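Local atomic coordinates of triosephosphate isomerase (Toxoplasma gondii, PDB entry 5UPR), a protein that probably interconverts D-glyceraldehyde 3-phosphate and dihydroxyacetone phosphate as a homodimeric enzyme of glycolysis and gluconeogenesis. Residues I176-V181 with Q196-D201; S225-N230 with T251-S256. All coordinates share one frame; numbering follows the deposited sequence.

Interaction 1. Residues I176-V181 with Q196-D201; sequences IAYEPV and QETHRD
Tyr178 reaches from the end of strand 174-178 to Thr198 and His199 of helix 192-209, joining the sixth strand of the TIM barrel, the isomerase domain of a longer protein, to the helix that follows it. No hydrogen bond crosses; the 159 Å² buried here is van der Waals and aromatic packing.

The main contact is a CH-pi interaction. Thr198 CG2 stands over one face of the tyrosine ring, 3.8 Å from its centroid and 18° off the normal, with CZ its nearest ring atom at 3.6 Å. Tyr178 has CG anti to its backbone nitrogen (chi1 168°), which swings the ring into the layer between barrel and helix 192-209. Pro180 CD lies against the opposite face, so the ring is held between the Thr198 methyl and this methylene. Threonine suits its place because its two branches divide the work: CG2 packs on the ring, while OG1 bonds to Leu194 O one turn back and to Arg145.

The aromatic pair is of another kind. The Tyr178 and His199 rings meet rim to rim, centroids 5.8 Å apart and planes nearly perpendicular at 88°, with CD2 of each ring 3.8 Å from CD2 of the other.

Polar ends are served from outside. Tyr178 OH, at the end of its otherwise apolar ring, bonds to Glu140 and Arg145, the latter bridging tyrosine and threonine. His199 ND1 bonds to Asp239 O, which helps fix the imidazole's rotation; its buried NE2 has no polar partner in the model and rests 3.9 Å from Tyr178 CB.

Interaction 2. Residues S225-N230 with T251-S256; sequences SVKGSN and TGDFVS. With SO4 (sulfate ion), chain E.
With CG anti to the backbone nitrogen (chi1 -165°), Asp253 extends its carboxylate from the N-terminal part of helix 253-260 to the backbone of Gly228, at the N-terminal end of the short, weakly bonded helix 228-234. Both helices follow barrel strands, the seventh and eighth of the TIM fold, and the contact joins their N-terminal ends at the phosphate-binding end of the barrel.

A nearly straight hydrogen bond runs from Gly228 N to Asp253 OD2 (2.8 Å, 170°), arriving on the syn side of the oxygen but 26° out of the carboxylate plane. Asp253 OD1 accepts a hydrogen bond from a water that accepts a weak bond from Ser229 N, so the carboxylate serves two successive amides, Gly228 directly and Ser229 through water. An acid is apt here, since first-turn amides have no carbonyl of the preceding turn to bond and the helix dipole would probably stabilise its charge. Gly228, lacking a side chain, lets the carboxylate and Ser256 CB come close; the latter is 4.0 Å from Gly228 CA.

Asn230 OD1 accepts from Lys227 N, while its ND2 donates to Ser225 O, tying the loop to the helix. Ser225 N in turn binds a sulfate, probably from the crystallisation liquor, which Gly185 N and Gly247 N also hold, as substrate phosphate is held in this family. Thr251 OG1 accepts a capping bond from Asp253 N at 3.1 Å.

Followed from the N terminus, the chain completes five strands of the barrel before interaction 1 closes a loop with 14 residues between its segments, joining strand 174-178 to helix 192-209 within one beta-alpha unit. It then passes through helix 212-217 and strand 220-222 to interaction 2, which has 20 residues between its segments, strand 242-245 among them, and joins the N-terminal parts of two successive helices. The loops follow in series, neither nesting nor crossing. Interaction 1 is buried between barrel and helical layer, whereas interaction 2 lies at the surface; their centres are 19 Å apart and their nearest atoms about 6 Å. Each loop contributes a glycine to the anion site, Gly185 from the first and Gly247 from the second.

Interaction 1. Residues I176-V181 with Q196-D201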
loop_
_atom_site.group_PDB
_atom_site.type_symbol
_atom_site.label_atom_id
_atom_site.label_comp_id
_atom_site.label_asym_id
_atom_site.label_seq_id
_atom_site.Cartn_x
_atom_site.Cartn_y
_atom_site.Cartn_z
ATOM N N ILE A 176 19.354 4.068 8.827
ATOM C CA ILE A 176 19.450 4.754 7.539
ATOM C C ILE A 176 19.972 3.743 6.492
ATOM O O ILE A 176 21.000 3.067 6.726
ATOM C CB ILE A 176 20.423 5.940 7.625
ATOM C CG1 ILE A 176 19.823 6.995 8.563
ATOM C CG2 ILE A 176 20.669 6.564 6.200
ATOM C CD1 ILE A 176 20.647 8.241 8.730
ATOM N N ALA A 177 19.260 3.608 5.378
ATOM C CA ALA A 177 19.703 2.763 4.280
ATOM C C ALA A 177 20.193 3.659 3.152
ATOM O O ALA A 177 19.423 4.427 2.597
ATOM C CB ALA A 177 18.597 1.863 3.777
ATOM N N TYR A 178 21.485 3.573 2.871
ATOM C CA TYR A 178 22.089 4.355 1.807
ATOM C C TYR A 178 22.052 3.455 0.598
ATOM O O TYR A 178 22.784 2.441 0.573
ATOM C CB TYR A 178 23.520 4.790 2.138
ATOM C CG TYR A 178 24.213 5.344 0.916
ATOM C CD1 TYR A 178 23.676 6.405 0.233
ATOM C CD2 TYR A 178 25.377 4.770 0.425
ATOM C CE1 TYR A 178 24.246 6.857 -0.956
ATOM C CE2 TYR A 178 25.963 5.220 -0.755
ATOM C CZ TYR A 178 25.394 6.276 -1.445
ATOM O OH TYR A 178 25.919 6.757 -2.611
ATOM N N GLU A 179 21.201 3.795 -0.390
ATOM C CA GLU A 179 21.130 3.049 -1.632
ATOM C C GLU A 179 21.316 3.996 -2.799
ATOM O O GLU A 179 20.373 4.656 -3.156
ATOM C CB GLU A 179 19.816 2.260 -1.844
ATOM C CG GLU A 179 19.395 1.403 -0.683
ATOM C CD GLU A 179 18.235 0.423 -1.101
ATOM O OE1 GLU A 179 18.529 -0.766 -1.295
ATOM O OE2 GLU A 179 17.019 0.804 -1.260
ATOM N N PRO A 180 22.529 4.090 -3.357
ATOM C CA PRO A 180 22.630 4.917 -4.522
ATOM C C PRO A 180 21.687 4.427 -5.622
ATOM O O PRO A 180 21.584 3.212 -5.900
ATOM C CB PRO A 180 24.119 4.809 -4.971
ATOM C CG PRO A 180 24.748 3.704 -4.147
ATOM C CD PRO A 180 23.753 3.295 -3.081
ATOM N N VAL A 181 20.985 5.370 -6.261
ATOM C CA VAL A 181 19.969 4.974 -7.212
ATOM C C VAL A 181 20.585 4.173 -8.365
ATOM O O VAL A 181 19.980 3.213 -8.847
ATOM C CB VAL A 181 19.110 6.156 -7.708
ATOM C CG1 VAL A 181 17.950 5.647 -8.616
ATOM C CG2 VAL A 181 18.491 6.852 -6.514
ATOM N N GLN A 196 32.063 3.128 2.196
ATOM C CA GLN A 196 32.588 3.588 3.464
ATOM C C GLN A 196 32.669 5.110 3.530
ATOM O O GLN A 196 32.260 5.690 4.531
ATOM C CB GLN A 196 33.987 2.973 3.727
ATOM C CG GLN A 196 34.773 3.643 4.846
ATOM C CD GLN A 196 34.075 3.613 6.199
ATOM O OE1 GLN A 196 33.261 2.726 6.493
ATOM N NE2 GLN A 196 34.421 4.611 7.049
ATOM N N GLU A 197 33.169 5.736 2.456
ATOM C CA GLU A 197 33.278 7.201 2.386
ATOM C C GLU A 197 31.892 7.887 2.593
ATOM O O GLU A 197 31.733 8.843 3.381
ATOM C CB GLU A 197 33.864 7.644 1.048
ATOM C CG GLU A 197 34.284 9.117 1.080
ATOM C CD GLU A 197 34.681 9.739 -0.260
ATOM O OE1 GLU A 197 33.947 9.694 -1.264
ATOM O OE2 GLU A 197 35.758 10.318 -0.317
ATOM N N THR A 198 30.905 7.392 1.855
ATOM C CA THR A 198 29.593 8.034 1.877
ATOM C C THR A 198 28.894 7.765 3.205
ATOM O O THR A 198 28.198 8.642 3.720
ATOM C CB THR A 198 28.695 7.548 0.740
ATOM O OG1 THR A 198 29.369 7.655 -0.495
ATOM C CG2 THR A 198 27.425 8.389 0.662
ATOM N N HIS A 199 29.056 6.562 3.750
ATOM C CA HIS A 199 28.456 6.262 5.029
ATOM C C HIS A 199 29.066 7.165 6.132
ATOM O O HIS A 199 28.361 7.618 7.017
ATOM C CB HIS A 199 28.631 4.836 5.442
ATOM C CG HIS A 199 27.694 3.871 4.781
ATOM N ND1 HIS A 199 27.095 2.858 5.475
ATOM C CD2 HIS A 199 27.294 3.740 3.496
ATOM C CE1 HIS A 199 26.338 2.147 4.655
ATOM N NE2 HIS A 199 26.463 2.637 3.440
ATOM N N ARG A 200 30.340 7.428 6.064
ATOM C CA ARG A 200 30.973 8.342 7.012
ATOM C C ARG A 200 30.453 9.790 6.856
ATOM O O ARG A 200 30.286 10.453 7.836
ATOM C CB ARG A 200 32.495 8.257 6.898
ATOM C CG ARG A 200 33.290 9.096 7.919
ATOM C CD ARG A 200 32.816 8.846 9.318
ATOM N NE ARG A 200 33.953 8.663 10.212
ATOM C CZ ARG A 200 33.966 7.829 11.260
ATOM N NH1 ARG A 200 32.872 7.111 11.641
ATOM N NH2 ARG A 200 35.088 7.711 11.999
ATOM N N ASP A 201 30.195 10.262 5.628
ATOM C CA ASP A 201 29.545 11.523 5.392
ATOM C C ASP A 201 28.141 11.569 6.013
ATOM O O ASP A 201 27.760 12.573 6.556
ATOM C CB ASP A 201 29.375 11.805 3.892
ATOM C CG ASP A 201 30.664 12.152 3.166
ATOM O OD1 ASP A 201 31.665 12.536 3.828
ATOM O OD2 ASP A 201 30.592 12.122 1.912
#

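Interaction 2. Residues S225-N230 with T251-S256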
loop_
_atom_site.group_PDB
_atom_site.type_symbol
_atom_site.label_atom_id
_atom_site.label_comp_id
_atom_site.label_asym_id
_atom_site.label_seq_id
_atom_site.Cartn_x
_atom_site.Cartn_y
_atom_site.Cartn_z
ATOM N N SER A 225 22.438 -3.737 -5.329
ATOM C CA SER A 225 23.148 -4.836 -5.894
ATOM C C SER A 225 24.043 -5.563 -4.868
ATOM O O SER A 225 25.185 -5.966 -5.183
ATOM C CB SER A 225 23.951 -4.396 -7.136
ATOM O OG SER A 225 23.068 -3.977 -8.170
ATOM N N VAL A 226 23.508 -5.788 -3.676
ATOM C CA VAL A 226 24.236 -6.535 -2.648
ATOM C C VAL A 226 24.059 -8.013 -2.934
ATOM O O VAL A 226 22.953 -8.470 -3.273
ATOM C CB VAL A 226 23.711 -6.231 -1.211
ATOM C CG1 VAL A 226 24.434 -7.065 -0.164
ATOM C CG2 VAL A 226 23.890 -4.755 -0.891
ATOM N N LYS A 227 25.180 -8.753 -2.841
ATOM C CA LYS A 227 25.187 -10.204 -3.027
ATOM C C LYS A 227 26.056 -10.854 -1.958
ATOM O O LYS A 227 26.952 -10.205 -1.388
ATOM C CB LYS A 227 25.748 -10.550 -4.425
ATOM C CG LYS A 227 24.966 -9.950 -5.591
ATOM C CD LYS A 227 25.416 -10.415 -6.986
ATOM C CE LYS A 227 26.746 -9.787 -7.414
ATOM N NZ LYS A 227 27.169 -10.215 -8.796
ATOM N N GLY A 228 25.833 -12.144 -1.733
ATOM C CA GLY A 228 26.712 -12.935 -0.837
ATOM C C GLY A 228 28.184 -12.771 -1.197
ATOM O O GLY A 228 29.006 -12.628 -0.341
ATOM N N SER A 229 28.478 -12.709 -2.488
ATOM C CA SER A 229 29.838 -12.669 -3.016
ATOM C C SER A 229 30.523 -11.284 -2.899
ATOM O O SER A 229 31.744 -11.208 -3.019
ATOM C CB SER A 229 29.810 -13.137 -4.485
ATOM O OG SER A 229 29.104 -12.188 -5.291
ATOM N N ASN A 230 29.768 -10.204 -2.668
ATOM C CA ASN A 230 30.362 -8.859 -2.448
ATOM C C ASN A 230 30.219 -8.265 -1.014
ATOM O O ASN A 230 30.813 -7.207 -0.703
ATOM C CB ASN A 230 29.920 -7.843 -3.529
ATOM C CG ASN A 230 28.429 -7.532 -3.508
ATOM O OD1 ASN A 230 27.804 -7.477 -2.446
ATOM N ND2 ASN A 230 27.833 -7.346 -4.723
ATOM N N THR A 251 16.102 -15.334 -2.223
ATOM C CA THR A 251 16.832 -16.618 -2.401
ATOM C C THR A 251 17.661 -16.946 -1.181
ATOM O O THR A 251 17.803 -16.136 -0.277
ATOM C CB THR A 251 17.797 -16.548 -3.614
ATOM O OG1 THR A 251 18.940 -15.734 -3.290
ATOM C CG2 THR A 251 17.076 -15.934 -4.835
ATOM N N GLY A 252 18.288 -18.097 -1.236
ATOM C CA GLY A 252 19.279 -18.582 -0.263
ATOM C C GLY A 252 20.476 -17.665 -0.081
ATOM O O GLY A 252 21.111 -17.716 0.951
ATOM N N ASP A 253 20.764 -16.807 -1.057
ATOM C CA ASP A 253 21.858 -15.844 -0.981
ATOM C C ASP A 253 21.668 -14.898 0.197
ATOM O O ASP A 253 22.635 -14.395 0.752
ATOM C CB ASP A 253 22.015 -15.094 -2.316
ATOM C CG ASP A 253 23.373 -14.329 -2.417
ATOM O OD1 ASP A 253 24.403 -14.938 -2.088
ATOM O OD2 ASP A 253 23.455 -13.184 -2.859
ATOM N N PHE A 254 20.419 -14.663 0.608
ATOM C CA PHE A 254 20.117 -13.802 1.744
ATOM C C PHE A 254 20.815 -14.282 2.988
ATOM O O PHE A 254 21.331 -13.462 3.740
ATOM C CB PHE A 254 18.599 -13.739 1.990
ATOM C CG PHE A 254 18.178 -12.716 3.001
ATOM C CD1 PHE A 254 18.411 -11.352 2.783
ATOM C CD2 PHE A 254 17.446 -13.098 4.114
ATOM C CE1 PHE A 254 17.958 -10.410 3.667
ATOM C CE2 PHE A 254 17.018 -12.178 5.015
ATOM C CZ PHE A 254 17.257 -10.815 4.807
ATOM N N VAL A 255 20.839 -15.595 3.201
ATOM C CA VAL A 255 21.492 -16.144 4.401
ATOM C C VAL A 255 23.028 -15.906 4.353
ATOM O O VAL A 255 23.636 -15.630 5.395
ATOM C CB VAL A 255 21.141 -17.635 4.582
ATOM C CG1 VAL A 255 21.894 -18.258 5.761
ATOM C CG2 VAL A 255 19.652 -17.812 4.798
ATOM N N SER A 256 23.643 -16.008 3.184
ATOM C CA SER A 256 25.066 -15.632 3.050
ATOM C C SER A 256 25.321 -14.168 3.388
ATOM O O SER A 256 26.366 -13.858 3.925
ATOM C CB SER A 256 25.623 -15.866 1.657
ATOM O OG SER A 256 25.199 -17.106 1.144
HETATM S S SO4 E . 19.206 -5.203 -5.847
HETATM O O1 SO4 E . 17.905 -5.739 -6.184
HETATM O O2 SO4 E . 20.273 -6.205 -5.764
HETATM O O3 SO4 E . 19.007 -4.692 -4.478
HETATM O O4 SO4 E . 19.655 -4.004 -6.583
HETATM O O HOH W 1 26.503 -14.429 -4.124
#